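Long-range contacts in KLLA0E08119p (Kluyveromyces lactis, PDB 3VA7), which probably carboxylates urea to urea-1-carboxylate, using biotin, hydrogencarbonate and ATP, as the urea carboxylase part of a longer urea-degrading enzyme: residues P475-L481 with L623-L629; A482-T487 with N535-L539; H542-V546 with F628-P632. All blocks are in the same frame, centred on the assembly; numbering follows the deposited sequence.

Interaction 1. Residues P475-L481 with L623-L629; sequences PCAFEVL and LGDVLFL
F478 and L627 face each other as a hydrogen-bonded pair between two antiparallel strands, 477-480 and 626-628, flanked by the non-hydrogen-bonded pairs A477–F628 and E479–V626. The backbone bonds run beyond the strands. F478 N gives to L627 O, and L627 N returns a bond to F478 O (3.0 Å) from above the carbonyl plane. V480 N reaches D625 O. At one end L629 N meets C476 O at 2.9 Å in an almost straight bond (178°), while at the other G624 N lies in the plane of the V480 carbonyl. G624 has a positive phi of 99°, where a side chain would run into the preceding carbonyl, so glycine suits this turn.

Each face carries one CH-pi contact. On the F478 side, L627 CB sits over the ring, 3.9 Å from its centroid, and L629 CD2 meets the ring's edge in its plane, 3.9 Å from F478 CD2. A chi1 of 69°, with CG between the backbone N and the carbonyl carbon, lays the ring beside L627. L539 of the neighbouring strand also touches it. With an alanine here, L627 CB and L629 CD2 are likely to lose their aromatic partner and a gap to open beside L539. On the other face A477 CB lies over the F628 ring, 4.0 Å from its centroid, a place that its small side chain fits. V626 CG2 touches the aliphatic CG of E479.

D625 rests its CB against V480 CG2 (3.9 Å), and its carboxylate is held by partners outside the two segments: OD1 forms a salt bridge with R619 and OD2 a hydrogen bond with K622 N. The chemistry is thus backbone pairing sealed by apolar contacts, which fastens strand 626-628 as an outermost strand of its sheet within this chain.

Interaction 2. Residues A482-T487 with N535-L539; sequences APGANT and NGPKL
N535 leans over A485 and G484 where the loop that follows strand 477-480 runs past the approach to strand 538-541. With chi1 at 54°, CG stands between the backbone N and the carbonyl carbon, and the amide is brought back over the loop. Beyond CB, CG comes within 4.1 Å of A485 CB. At the tip the amide forks: OD1 lies 3.7 Å from A485 CB, and ND2 is 3.8 Å from G484 CA. ND2 also approaches A485 N, but two donors cannot bond, so toward this loop the side chain packs, and the hydrogen bond to A485 is made by the N535 backbone carbonyl.

N535 O takes two bonds: one from A485 N (3.1 Å), tilted 30° from the carbonyl plane, and one from a water. The same water accepts from N486 N and donates to T487 OG1 at 2.7 Å; the T487 hydroxyl in turn donates to P483 O, closing the loop on itself. G484 is glycine for two reasons: its positive phi, and the lack of space for a CB against N535 O and the G536 carbonyl carbon. The P537 ring lies across the T487 side chain at about a right angle, with CD 4.0 Å from OG1.

Farther along, A482 and K538 form an antiparallel hydrogen-bonded pair. A482 N binds K538 O on a lone pair, and the return bond from K538 N to A482 O is weak. K538 CG passes the small A482 CB before the amine leads away.

Y1174, from the biotin-carrying region, packs on both A485 and N535. The contact therefore rests on backbone hydrogen bonds and a bridging water, with no ion pair between the segments, beside the biotin-carrying region.

Interaction 3. Residues H542-V546 with F628-P632; sequences HTETV and FLNQP
L629 sends its CD1 methyl toward two threonines: T543, on the link between strands 538-541 and 545-550, and T545, which opens the latter. Its chi2 of -165° swings CD1 outward along the side chain, away from its CA, to lie 3.9 Å from T545 CG2 and 4.0 Å from T545 CB; T543 CG2 is a little farther, at 4.3 Å. The two side chains, L629 and T545, meet at about a right angle. Both threonines hold their hydroxyls anti to the backbone N, which places each CG2 between the N and the carbonyl carbon and turns it to the leucine. Threonine suits such a border, since its methyl can join an apolar patch while its hydroxyl remains able to meet polar surroundings. I592, on strand 587-592, touches both L629 and T545 and adds to the patch.

Two residues on, Q631 carries the polar half of the contact. Its chain is bent at chi2, and the amide end comes at T543 from the opposite direction. Q631 CD lies 3.4 Å from E544 O and 3.9 Å from T543 OG1. A long polar side chain suits this surface site by the E544 carbonyl. The E544 side chain crosses Q631 at about a right angle. C476 touches Q631 as well.

L629 thus stands between F478 of one antiparallel sheet and I592 and T545 of another, an arrangement consistent with packing between two antiparallel sheets in the carboxyltransferase A and B region, next to the outermost strand 626-628.

How the interactions relate
Interaction 1 is the buried member of the set, interaction 2 is partly buried, and interaction 3 lies at the surface. The first two build the same antiparallel sheet: strand 477-480 has 626-628 on one flank and 538-541 on the other, and L481 CB packs against K538 O where they meet. Interaction 2 is nested within the chain loop that interaction 1 closes. Interactions 1 and 3 both end on the chain around L629, which makes contacts in each, but interaction 3 joins that chain to the start of strand 545-550, in a second sheet. The chemistry follows the place: ladder bonds and ring contacts inside, loop carbonyls and a water midway, then methyl packing beside a glutamine amide outside.

Interaction 1. Residues P475-L481 with L623-L629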
ATOM      1  N   PRO A 475      12.145 -16.152  16.059  1.00 54.52           N
ATOM      2  CA  PRO A 475      11.749 -15.802  14.696  1.00 53.64           C
ATOM      3  C   PRO A 475      12.839 -16.095  13.686  1.00 53.23           C
ATOM      4  O   PRO A 475      13.986 -15.621  13.846  1.00 52.99           O
ATOM      5  CB  PRO A 475      11.526 -14.286  14.763  1.00 52.98           C
ATOM      6  CG  PRO A 475      12.256 -13.849  15.952  1.00 53.96           C
ATOM      7  CD  PRO A 475      12.197 -14.969  16.926  1.00 54.20           C
ATOM      8  N   CYS A 476      12.497 -16.866  12.656  1.00 52.71           N
ATOM      9  CA  CYS A 476      13.434 -17.056  11.565  1.00 52.97           C
ATOM     10  C   CYS A 476      13.417 -15.784  10.691  1.00 51.83           C
ATOM     11  O   CYS A 476      12.740 -15.735   9.648  1.00 52.02           O
ATOM     12  CB  CYS A 476      13.095 -18.315  10.774  1.00 53.38           C
ATOM     13  SG  CYS A 476      14.196 -18.549   9.338  1.00 58.85           S
ATOM     14  N   ALA A 477      14.160 -14.764  11.130  1.00 49.70           N
ATOM     15  CA  ALA A 477      13.911 -13.391  10.711  1.00 48.47           C
ATOM     16  C   ALA A 477      15.017 -12.382  11.090  1.00 47.86           C
ATOM     17  O   ALA A 477      15.864 -12.651  11.944  1.00 47.65           O
ATOM     18  CB  ALA A 477      12.599 -12.925  11.346  1.00 48.05           C
ATOM     19  N   PHE A 478      14.998 -11.191  10.509  1.00 46.67           N
ATOM     20  CA  PHE A 478      15.866 -10.171  11.098  1.00 46.49           C
ATOM     21  C   PHE A 478      15.076  -9.035  11.745  1.00 46.35           C
ATOM     22  O   PHE A 478      13.877  -9.036  11.700  1.00 46.90           O
ATOM     23  CB  PHE A 478      16.992  -9.723  10.135  1.00 46.14           C
ATOM     24  CG  PHE A 478      16.532  -8.932   8.947  1.00 44.14           C
ATOM     25  CD1 PHE A 478      16.450  -7.539   9.009  1.00 43.57           C
ATOM     26  CD2 PHE A 478      16.223  -9.566   7.759  1.00 43.82           C
ATOM     27  CE1 PHE A 478      16.057  -6.788   7.906  1.00 41.72           C
ATOM     28  CE2 PHE A 478      15.828  -8.831   6.637  1.00 42.70           C
ATOM     29  CZ  PHE A 478      15.755  -7.434   6.717  1.00 43.53           C
ATOM     30  N   GLU A 479      15.736  -8.075  12.360  1.00 46.81           N
ATOM     31  CA  GLU A 479      15.026  -7.027  13.071  1.00 47.21           C
ATOM     32  C   GLU A 479      15.754  -5.735  12.844  1.00 46.77           C
ATOM     33  O   GLU A 479      16.967  -5.699  12.895  1.00 46.87           O
ATOM     34  CB  GLU A 479      14.950  -7.348  14.577  1.00 47.67           C
ATOM     35  CG  GLU A 479      14.321  -6.236  15.452  1.00 49.31           C
ATOM     36  CD  GLU A 479      14.352  -6.528  16.968  1.00 51.76           C
ATOM     37  OE1 GLU A 479      14.162  -5.558  17.766  1.00 48.57           O
ATOM     38  OE2 GLU A 479      14.563  -7.721  17.339  1.00 51.10           O
ATOM     39  N   VAL A 480      15.011  -4.667  12.629  1.00 46.85           N
ATOM     40  CA  VAL A 480      15.618  -3.419  12.266  1.00 47.18           C
ATOM     41  C   VAL A 480      15.976  -2.580  13.501  1.00 48.33           C
ATOM     42  O   VAL A 480      15.116  -1.884  14.080  1.00 49.54           O
ATOM     43  CB  VAL A 480      14.685  -2.632  11.335  1.00 47.16           C
ATOM     44  CG1 VAL A 480      15.311  -1.299  10.969  1.00 46.42           C
ATOM     45  CG2 VAL A 480      14.360  -3.449  10.094  1.00 44.59           C
ATOM     46  N   LEU A 481      17.239  -2.625  13.901  1.00 48.42           N
ATOM     47  CA  LEU A 481      17.698  -1.781  15.008  1.00 48.61           C
ATOM     48  C   LEU A 481      17.752  -0.320  14.627  1.00 49.27           C
ATOM     49  O   LEU A 481      17.664   0.531  15.506  1.00 50.36           O
ATOM     50  CB  LEU A 481      19.092  -2.191  15.481  1.00 48.66           C
ATOM     51  CG  LEU A 481      19.334  -3.298  16.515  1.00 47.12           C
ATOM     52  CD1 LEU A 481      18.096  -4.121  16.837  1.00 42.04           C
ATOM     53  CD2 LEU A 481      20.493  -4.162  15.997  1.00 45.93           C
ATOM     54  N   LEU A 623      12.461   1.693  12.358  1.00 44.04           N
ATOM     55  CA  LEU A 623      13.039   1.206  13.638  1.00 45.38           C
ATOM     56  C   LEU A 623      12.033   0.273  14.215  1.00 45.52           C
ATOM     57  O   LEU A 623      10.872   0.632  14.313  1.00 45.67           O
ATOM     58  CB  LEU A 623      13.265   2.358  14.624  1.00 45.85           C
ATOM     59  CG  LEU A 623      14.037   2.192  15.962  1.00 47.65           C
ATOM     60  CD1 LEU A 623      13.731   3.413  16.839  1.00 47.46           C
ATOM     61  CD2 LEU A 623      13.723   0.905  16.754  1.00 50.39           C
ATOM     62  N   GLY A 624      12.452  -0.940  14.551  1.00 46.40           N
ATOM     63  CA  GLY A 624      11.520  -1.915  15.113  1.00 45.57           C
ATOM     64  C   GLY A 624      10.945  -2.947  14.173  1.00 45.53           C
ATOM     65  O   GLY A 624      10.528  -4.018  14.633  1.00 46.55           O
ATOM     66  N   ASP A 625      10.897  -2.679  12.868  1.00 45.36           N
ATOM     67  CA  ASP A 625      10.419  -3.732  11.933  1.00 45.01           C
ATOM     68  C   ASP A 625      11.135  -5.066  12.081  1.00 44.65           C
ATOM     69  O   ASP A 625      12.280  -5.121  12.508  1.00 44.17           O
ATOM     70  CB  ASP A 625      10.506  -3.307  10.461  1.00 45.38           C
ATOM     71  CG  ASP A 625       9.602  -2.144  10.121  1.00 46.95           C
ATOM     72  OD1 ASP A 625       8.511  -2.015  10.738  1.00 46.13           O
ATOM     73  OD2 ASP A 625      10.006  -1.358   9.224  1.00 48.40           O
ATOM     74  N   VAL A 626      10.439  -6.132  11.680  1.00 45.33           N
ATOM     75  CA  VAL A 626      10.896  -7.509  11.777  1.00 44.92           C
ATOM     76  C   VAL A 626      10.631  -8.276  10.473  1.00 46.69           C
ATOM     77  O   VAL A 626       9.489  -8.636  10.169  1.00 47.57           O
ATOM     78  CB  VAL A 626      10.148  -8.223  12.920  1.00 44.96           C
ATOM     79  CG1 VAL A 626      10.300  -9.734  12.849  1.00 42.48           C
ATOM     80  CG2 VAL A 626      10.560  -7.646  14.315  1.00 43.25           C
ATOM     81  N   LEU A 627      11.683  -8.600   9.723  1.00 47.33           N
ATOM     82  CA  LEU A 627      11.490  -9.264   8.448  1.00 47.45           C
ATOM     83  C   LEU A 627      11.891 -10.709   8.452  1.00 48.13           C
ATOM     84  O   LEU A 627      12.985 -11.041   8.870  1.00 48.59           O
ATOM     85  CB  LEU A 627      12.261  -8.523   7.367  1.00 47.30           C
ATOM     86  CG  LEU A 627      11.610  -7.254   6.828  1.00 45.82           C
ATOM     87  CD1 LEU A 627      11.776  -6.074   7.782  1.00 44.11           C
ATOM     88  CD2 LEU A 627      12.245  -6.958   5.509  1.00 44.32           C
ATOM     89  N   PHE A 628      11.009 -11.538   7.917  1.00 49.01           N
ATOM     90  CA  PHE A 628      11.113 -12.982   7.946  1.00 50.32           C
ATOM     91  C   PHE A 628      11.879 -13.533   6.777  1.00 52.06           C
ATOM     92  O   PHE A 628      11.766 -12.986   5.671  1.00 52.12           O
ATOM     93  CB  PHE A 628       9.704 -13.618   8.031  1.00 50.08           C
ATOM     94  CG  PHE A 628       9.131 -13.533   9.405  1.00 49.89           C
ATOM     95  CD1 PHE A 628       8.454 -12.381   9.819  1.00 50.96           C
ATOM     96  CD2 PHE A 628       9.371 -14.538  10.327  1.00 48.28           C
ATOM     97  CE1 PHE A 628       7.982 -12.255  11.130  1.00 50.35           C
ATOM     98  CE2 PHE A 628       8.909 -14.433  11.623  1.00 48.69           C
ATOM     99  CZ  PHE A 628       8.221 -13.282  12.032  1.00 49.77           C
ATOM    100  N   LEU A 629      12.647 -14.610   7.018  1.00 53.55           N
ATOM    101  CA  LEU A 629      13.448 -15.257   5.970  1.00 55.12           C
ATOM    102  C   LEU A 629      12.852 -16.583   5.585  1.00 57.29           C
ATOM    103  O   LEU A 629      11.804 -16.951   6.097  1.00 57.61           O
ATOM    104  CB  LEU A 629      14.881 -15.486   6.410  1.00 54.31           C
ATOM    105  CG  LEU A 629      15.725 -14.340   6.950  1.00 53.46           C
ATOM    106  CD1 LEU A 629      17.168 -14.826   6.942  1.00 52.00           C
ATOM    107  CD2 LEU A 629      15.562 -13.032   6.150  1.00 51.48           C
TER

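Interaction 2. Residues A482-T487 with N535-L539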
ATOM      1  N   ALA A 482      17.955  -0.036  13.331  1.00 49.14           N
ATOM      2  CA  ALA A 482      17.938   1.331  12.766  1.00 48.02           C
ATOM      3  C   ALA A 482      17.601   1.208  11.258  1.00 47.98           C
ATOM      4  O   ALA A 482      18.026   0.237  10.628  1.00 47.62           O
ATOM      5  CB  ALA A 482      19.254   1.981  12.954  1.00 47.45           C
ATOM      6  N   PRO A 483      16.833   2.172  10.679  1.00 47.22           N
ATOM      7  CA  PRO A 483      16.258   1.924   9.326  1.00 46.25           C
ATOM      8  C   PRO A 483      17.160   2.241   8.115  1.00 45.11           C
ATOM      9  O   PRO A 483      17.035   1.604   7.093  1.00 44.45           O
ATOM     10  CB  PRO A 483      15.014   2.839   9.296  1.00 46.21           C
ATOM     11  CG  PRO A 483      15.380   4.022  10.196  1.00 46.60           C
ATOM     12  CD  PRO A 483      16.359   3.449  11.261  1.00 47.36           C
ATOM     13  N   GLY A 484      18.053   3.217   8.243  1.00 44.03           N
ATOM     14  CA  GLY A 484      18.742   3.783   7.089  1.00 42.10           C
ATOM     15  C   GLY A 484      17.819   4.801   6.482  1.00 41.29           C
ATOM     16  O   GLY A 484      16.628   4.783   6.777  1.00 41.83           O
ATOM     17  N   ALA A 485      18.347   5.692   5.648  1.00 39.75           N
ATOM     18  CA  ALA A 485      17.566   6.772   5.066  1.00 38.50           C
ATOM     19  C   ALA A 485      16.376   6.355   4.165  1.00 38.55           C
ATOM     20  O   ALA A 485      15.396   7.116   4.050  1.00 39.02           O
ATOM     21  CB  ALA A 485      18.482   7.673   4.293  1.00 39.06           C
ATOM     22  N   ASN A 486      16.479   5.205   3.484  1.00 37.41           N
ATOM     23  CA  ASN A 486      15.463   4.775   2.547  1.00 36.55           C
ATOM     24  C   ASN A 486      15.642   3.341   2.109  1.00 36.61           C
ATOM     25  O   ASN A 486      15.996   3.053   0.953  1.00 37.52           O
ATOM     26  CB  ASN A 486      15.436   5.683   1.312  1.00 36.60           C
ATOM     27  CG  ASN A 486      14.016   6.088   0.927  1.00 35.37           C
ATOM     28  OD1 ASN A 486      13.447   5.583  -0.039  1.00 30.86           O
ATOM     29  ND2 ASN A 486      13.430   6.982   1.718  1.00 34.36           N
ATOM     30  N   THR A 487      15.351   2.433   3.022  1.00 35.53           N
ATOM     31  CA  THR A 487      15.634   1.035   2.810  1.00 35.00           C
ATOM     32  C   THR A 487      14.346   0.296   2.427  1.00 35.07           C
ATOM     33  O   THR A 487      13.401   0.314   3.210  1.00 36.63           O
ATOM     34  CB  THR A 487      16.274   0.478   4.107  1.00 34.71           C
ATOM     35  OG1 THR A 487      17.398   1.311   4.425  1.00 35.14           O
ATOM     36  CG2 THR A 487      16.755  -0.966   3.982  1.00 31.94           C
ATOM     37  N   ASN A 535      22.426   5.898   3.140  1.00 38.25           N
ATOM     38  CA  ASN A 535      23.026   5.171   4.262  1.00 39.84           C
ATOM     39  C   ASN A 535      22.112   4.062   4.749  1.00 39.53           C
ATOM     40  O   ASN A 535      20.886   4.189   4.665  1.00 39.93           O
ATOM     41  CB  ASN A 535      23.383   6.106   5.434  1.00 41.55           C
ATOM     42  CG  ASN A 535      22.213   6.920   5.892  1.00 44.51           C
ATOM     43  OD1 ASN A 535      21.961   8.021   5.372  1.00 49.88           O
ATOM     44  ND2 ASN A 535      21.495   6.405   6.898  1.00 49.02           N
ATOM     45  N   GLY A 536      22.693   2.989   5.262  1.00 38.56           N
ATOM     46  CA  GLY A 536      21.923   1.774   5.467  1.00 39.57           C
ATOM     47  C   GLY A 536      21.432   1.576   6.873  1.00 40.09           C
ATOM     48  O   GLY A 536      21.616   2.429   7.707  1.00 40.56           O
ATOM     49  N   PRO A 537      20.784   0.439   7.132  1.00 41.10           N
ATOM     50  CA  PRO A 537      20.165   0.063   8.419  1.00 41.45           C
ATOM     51  C   PRO A 537      21.153  -0.633   9.324  1.00 42.19           C
ATOM     52  O   PRO A 537      22.183  -1.073   8.837  1.00 42.89           O
ATOM     53  CB  PRO A 537      19.159  -0.994   7.984  1.00 40.85           C
ATOM     54  CG  PRO A 537      19.858  -1.689   6.838  1.00 39.87           C
ATOM     55  CD  PRO A 537      20.483  -0.552   6.074  1.00 40.59           C
ATOM     56  N   LYS A 538      20.866  -0.769  10.612  1.00 42.95           N
ATOM     57  CA  LYS A 538      21.580  -1.795  11.367  1.00 43.87           C
ATOM     58  C   LYS A 538      20.575  -2.867  11.710  1.00 43.69           C
ATOM     59  O   LYS A 538      19.482  -2.561  12.153  1.00 43.60           O
ATOM     60  CB  LYS A 538      22.426  -1.294  12.585  1.00 44.37           C
ATOM     61  CG  LYS A 538      22.038   0.031  13.276  1.00 48.81           C
ATOM     62  CD  LYS A 538      23.240   0.992  13.699  1.00 52.91           C
ATOM     63  CE  LYS A 538      24.347   0.339  14.599  1.00 56.41           C
ATOM     64  NZ  LYS A 538      23.870  -0.478  15.782  1.00 56.34           N
ATOM     65  N   LEU A 539      20.936  -4.118  11.460  1.00 43.34           N
ATOM     66  CA  LEU A 539      20.000  -5.202  11.595  1.00 44.08           C
ATOM     67  C   LEU A 539      20.470  -6.243  12.600  1.00 44.96           C
ATOM     68  O   LEU A 539      21.634  -6.585  12.623  1.00 45.63           O
ATOM     69  CB  LEU A 539      19.808  -5.888  10.240  1.00 43.81           C
ATOM     70  CG  LEU A 539      19.592  -5.050   8.977  1.00 42.81           C
ATOM     71  CD1 LEU A 539      19.579  -6.018   7.778  1.00 39.17           C
ATOM     72  CD2 LEU A 539      18.300  -4.213   9.071  1.00 37.61           C
TER
HETATM   73  O   HOH W   1      18.770   3.201   3.124  1.00 27.30           O

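Interaction 3. Residues H542-V546 with F628-P632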
ATOM      1  N   HIS A 542      18.163 -13.005  13.925  1.00 49.26           N
ATOM      2  CA  HIS A 542      17.617 -13.861  14.970  1.00 50.18           C
ATOM      3  C   HIS A 542      17.789 -15.299  14.626  1.00 50.25           C
ATOM      4  O   HIS A 542      17.334 -16.218  15.338  1.00 50.20           O
ATOM      5  CB  HIS A 542      16.149 -13.540  15.198  1.00 49.98           C
ATOM      6  CG  HIS A 542      15.972 -12.347  16.053  1.00 51.40           C
ATOM      7  ND1 HIS A 542      15.472 -11.156  15.576  1.00 51.77           N
ATOM      8  CD2 HIS A 542      16.316 -12.128  17.344  1.00 53.27           C
ATOM      9  CE1 HIS A 542      15.464 -10.265  16.551  1.00 52.62           C
ATOM     10  NE2 HIS A 542      15.973 -10.829  17.634  1.00 53.92           N
ATOM     11  N   THR A 543      18.446 -15.479  13.504  1.00 50.48           N
ATOM     12  CA  THR A 543      18.599 -16.783  12.947  1.00 51.29           C
ATOM     13  C   THR A 543      19.878 -16.742  12.089  1.00 51.43           C
ATOM     14  O   THR A 543      20.533 -15.702  12.007  1.00 51.67           O
ATOM     15  CB  THR A 543      17.361 -17.112  12.164  1.00 50.58           C
ATOM     16  OG1 THR A 543      17.446 -18.460  11.704  1.00 54.53           O
ATOM     17  CG2 THR A 543      17.251 -16.171  10.976  1.00 50.67           C
ATOM     18  N   GLU A 544      20.241 -17.845  11.454  1.00 52.00           N
ATOM     19  CA  GLU A 544      21.499 -17.875  10.698  1.00 52.75           C
ATOM     20  C   GLU A 544      21.289 -17.844   9.203  1.00 51.96           C
ATOM     21  O   GLU A 544      20.314 -18.376   8.696  1.00 52.20           O
ATOM     22  CB  GLU A 544      22.389 -19.071  11.100  1.00 53.10           C
ATOM     23  CG  GLU A 544      21.812 -20.463  10.840  1.00 57.50           C
ATOM     24  CD  GLU A 544      22.908 -21.530  10.600  1.00 65.41           C
ATOM     25  OE1 GLU A 544      23.975 -21.494  11.294  1.00 65.65           O
ATOM     26  OE2 GLU A 544      22.705 -22.398   9.699  1.00 67.42           O
ATOM     27  N   THR A 545      22.234 -17.250   8.484  1.00 51.64           N
ATOM     28  CA  THR A 545      22.108 -17.151   7.029  1.00 50.59           C
ATOM     29  C   THR A 545      23.408 -16.652   6.410  1.00 49.51           C
ATOM     30  O   THR A 545      24.381 -16.434   7.117  1.00 50.50           O
ATOM     31  CB  THR A 545      20.897 -16.198   6.641  1.00 50.86           C
ATOM     32  OG1 THR A 545      20.708 -16.146   5.213  1.00 49.98           O
ATOM     33  CG2 THR A 545      21.087 -14.794   7.211  1.00 50.39           C
ATOM     34  N   VAL A 546      23.392 -16.456   5.092  1.00 47.53           N
ATOM     35  CA  VAL A 546      24.454 -15.812   4.350  1.00 44.91           C
ATOM     36  C   VAL A 546      23.956 -14.449   3.795  1.00 43.62           C
ATOM     37  O   VAL A 546      22.807 -14.308   3.474  1.00 43.72           O
ATOM     38  CB  VAL A 546      24.965 -16.753   3.198  1.00 45.49           C
ATOM     39  CG1 VAL A 546      26.204 -16.189   2.541  1.00 44.89           C
ATOM     40  CG2 VAL A 546      25.202 -18.195   3.686  1.00 42.53           C
ATOM     41  N   PHE A 628      11.009 -11.538   7.917  1.00 49.01           N
ATOM     42  CA  PHE A 628      11.113 -12.982   7.946  1.00 50.32           C
ATOM     43  C   PHE A 628      11.879 -13.533   6.777  1.00 52.06           C
ATOM     44  O   PHE A 628      11.766 -12.986   5.671  1.00 52.12           O
ATOM     45  CB  PHE A 628       9.704 -13.618   8.031  1.00 50.08           C
ATOM     46  CG  PHE A 628       9.131 -13.533   9.405  1.00 49.89           C
ATOM     47  CD1 PHE A 628       8.454 -12.381   9.819  1.00 50.96           C
ATOM     48  CD2 PHE A 628       9.371 -14.538  10.327  1.00 48.28           C
ATOM     49  CE1 PHE A 628       7.982 -12.255  11.130  1.00 50.35           C
ATOM     50  CE2 PHE A 628       8.909 -14.433  11.623  1.00 48.69           C
ATOM     51  CZ  PHE A 628       8.221 -13.282  12.032  1.00 49.77           C
ATOM     52  N   LEU A 629      12.647 -14.610   7.018  1.00 53.55           N
ATOM     53  CA  LEU A 629      13.448 -15.257   5.970  1.00 55.12           C
ATOM     54  C   LEU A 629      12.852 -16.583   5.585  1.00 57.29           C
ATOM     55  O   LEU A 629      11.804 -16.951   6.097  1.00 57.61           O
ATOM     56  CB  LEU A 629      14.881 -15.486   6.410  1.00 54.31           C
ATOM     57  CG  LEU A 629      15.725 -14.340   6.950  1.00 53.46           C
ATOM     58  CD1 LEU A 629      17.168 -14.826   6.942  1.00 52.00           C
ATOM     59  CD2 LEU A 629      15.562 -13.032   6.150  1.00 51.48           C
ATOM     60  N   ASN A 630      13.550 -17.310   4.716  1.00 59.86           N
ATOM     61  CA  ASN A 630      13.054 -18.545   4.143  1.00 62.73           C
ATOM     62  C   ASN A 630      14.018 -19.721   4.419  1.00 65.23           C
ATOM     63  O   ASN A 630      14.600 -20.286   3.478  1.00 65.61           O
ATOM     64  CB  ASN A 630      12.843 -18.318   2.638  1.00 62.35           C
ATOM     65  CG  ASN A 630      12.631 -19.613   1.845  1.00 64.07           C
ATOM     66  OD1 ASN A 630      12.142 -20.620   2.385  1.00 67.80           O
ATOM     67  ND2 ASN A 630      12.986 -19.588   0.549  1.00 62.28           N
ATOM     68  N   GLN A 631      14.211 -20.072   5.697  1.00 68.22           N
ATOM     69  CA  GLN A 631      14.972 -21.295   6.074  1.00 70.93           C
ATOM     70  C   GLN A 631      14.120 -22.530   5.700  1.00 72.36           C
ATOM     71  O   GLN A 631      13.054 -22.769   6.309  1.00 71.47           O
ATOM     72  CB  GLN A 631      15.274 -21.330   7.588  1.00 71.45           C
ATOM     73  CG  GLN A 631      16.723 -21.701   8.019  1.00 73.73           C
ATOM     74  CD  GLN A 631      17.586 -20.443   8.356  1.00 76.40           C
ATOM     75  OE1 GLN A 631      18.041 -20.245   9.503  1.00 75.18           O
ATOM     76  NE2 GLN A 631      17.780 -19.581   7.349  1.00 76.83           N
ATOM     77  N   PRO A 632      14.587 -23.327   4.709  1.00 74.23           N
ATOM     78  CA  PRO A 632      13.754 -24.465   4.210  1.00 75.75           C
ATOM     79  C   PRO A 632      13.197 -25.411   5.322  1.00 77.12           C
ATOM     80  O   PRO A 632      12.027 -25.809   5.254  1.00 76.93           O
ATOM     81  CB  PRO A 632      14.684 -25.199   3.226  1.00 75.75           C
ATOM     82  CG  PRO A 632      16.147 -24.712   3.600  1.00 75.52           C
ATOM     83  CD  PRO A 632      15.948 -23.300   4.116  1.00 74.59           C
TER